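Local coordinates for DUF1285 domain-containing protein (Shewanella baltica, PDB 2RA9) that is of unknown function but may take part in signal transduction, at residues A[95-98]-A[99-103]. Numbering follows the deposited sequence.
Sequences VSTS and IGTLH
Val95 and His103 form a hydrogen-bonded antiparallel pair in a beta hairpin, strands 93-97 and 102-106, whose chain reverses through a type I turn from Thr97 to Gly100. Three kinds of evidence define it.

Backbone bonds set the register. Val95 N to His103 O and His103 N to Val95 O are both 2.9 Å, and Ser96 and Leu102 follow as a non-hydrogen-bonded pair. Nearer the turn, Thr97 N reaches Thr101 O at 3.0 Å, but its N-H angle of 134° shows a more bent bond. Gly100 N closes the turn on Thr97 O from 61° out of the carbonyl plane. Gly100 itself takes a backbone conformation that would bring a side chain into collision with the carbonyl oxygen before it.

Apolar contact is modest: Val95 CG2 lies 3.9 Å from His103 CB, and the methyl Thr97 CG2 meets the imidazole obliquely, 3.7 Å from His103 NE2. Ile99 reaches Ala47 and Ala51 of helix 44-51, joining the turn to that helix, while its CG1 lies against the Thr97 hydroxyl (OG1, 3.6 Å).

Side-chain hydrogen bonds form a chain on the face of Val95 and His103. Thr97 OG1 sits between its own N and carbonyl carbon (chi1 69°), which brings it within 2.6 Å of Thr101 OG1; a valine here would probably leave Thr101 OG1 without its partner across the hairpin, holding only its bond to His103 among the contacts described. Both nitrogens of the His103 ring are held, which should fix the turn of the imidazole: Glu123 OE1 bonds ND1, and Thr101 OG1 bonds NE2 at 2.7 Å.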
loop_
_atom_site.group_PDB
_atom_site.type_symbol
_atom_site.label_atom_id
_atom_site.label_comp_id
_atom_site.label_asym_id
_atom_site.label_seq_id
_atom_site.Cartn_x
_atom_site.Cartn_y
_atom_site.Cartn_z
ATOM N N VAL A 95 -1.649 9.091 4.095
ATOM C CA VAL A 95 -2.461 8.427 3.059
ATOM C C VAL A 95 -3.327 7.378 3.665
ATOM O O VAL A 95 -2.977 6.800 4.713
ATOM C CB VAL A 95 -1.631 7.838 1.899
ATOM C CG1 VAL A 95 -0.617 8.901 1.370
ATOM C CG2 VAL A 95 -0.874 6.524 2.327
ATOM N N SER A 96 -4.442 7.114 3.006
ATOM C CA SER A 96 -5.295 6.014 3.399
ATOM C C SER A 96 -5.601 5.141 2.196
ATOM O O SER A 96 -5.466 5.566 1.043
ATOM C CB SER A 96 -6.553 6.514 4.097
ATOM O OG SER A 96 -7.383 7.193 3.207
ATOM N N THR A 97 -5.991 3.907 2.468
ATOM C CA THR A 97 -6.045 2.893 1.436
ATOM C C THR A 97 -7.469 2.331 1.268
ATOM O O THR A 97 -8.370 2.546 2.097
ATOM C CB THR A 97 -5.093 1.736 1.748
ATOM O OG1 THR A 97 -5.588 1.028 2.875
ATOM C CG2 THR A 97 -3.690 2.239 2.015
ATOM N N SER A 98 -7.667 1.519 0.244
ATOM C CA SER A 98 -8.990 0.971 -0.053
ATOM C C SER A 98 -9.506 0.002 0.993
ATOM O O SER A 98 -10.701 -0.222 1.075
ATOM C CB SER A 98 -8.978 0.263 -1.387
ATOM O OG SER A 98 -8.132 -0.882 -1.370
ATOM N N ILE A 99 -8.605 -0.592 1.775
ATOM C CA ILE A 99 -8.981 -1.475 2.897
ATOM C C ILE A 99 -9.035 -0.735 4.262
ATOM O O ILE A 99 -9.285 -1.329 5.302
ATOM C CB ILE A 99 -8.090 -2.705 2.973
ATOM C CG1 ILE A 99 -6.642 -2.349 3.256
ATOM C CG2 ILE A 99 -8.286 -3.555 1.706
ATOM C CD1 ILE A 99 -5.753 -3.524 3.699
ATOM N N GLY A 100 -8.841 0.579 4.232
ATOM C CA GLY A 100 -8.989 1.399 5.412
ATOM C C GLY A 100 -7.746 1.553 6.259
ATOM O O GLY A 100 -7.869 2.006 7.386
ATOM N N THR A 101 -6.545 1.269 5.725
ATOM C CA THR A 101 -5.328 1.500 6.496
ATOM C C THR A 101 -4.886 2.942 6.333
ATOM O O THR A 101 -5.175 3.568 5.309
ATOM C CB THR A 101 -4.172 0.526 6.133
ATOM O OG1 THR A 101 -3.815 0.628 4.756
ATOM C CG2 THR A 101 -4.553 -0.929 6.419
ATOM N N LEU A 102 -4.216 3.464 7.367
ATOM C CA LEU A 102 -3.716 4.818 7.409
ATOM C C LEU A 102 -2.208 4.802 7.610
ATOM O O LEU A 102 -1.692 4.076 8.462
ATOM C CB LEU A 102 -4.358 5.538 8.595
ATOM C CG LEU A 102 -3.957 6.992 8.859
ATOM C CD1 LEU A 102 -4.328 7.908 7.721
ATOM C CD2 LEU A 102 -4.580 7.466 10.218
ATOM N N HIS A 103 -1.498 5.643 6.860
ATOM C CA HIS A 103 -0.049 5.681 6.867
ATOM C C HIS A 103 0.422 7.124 6.950
ATOM O O HIS A 103 -0.145 8.008 6.304
ATOM C CB HIS A 103 0.495 5.000 5.606
ATOM C CG HIS A 103 -0.107 3.648 5.354
ATOM N ND1 HIS A 103 0.473 2.478 5.798
ATOM C CD2 HIS A 103 -1.270 3.280 4.761
ATOM C CE1 HIS A 103 -0.318 1.454 5.501
ATOM N NE2 HIS A 103 -1.392 1.910 4.888
#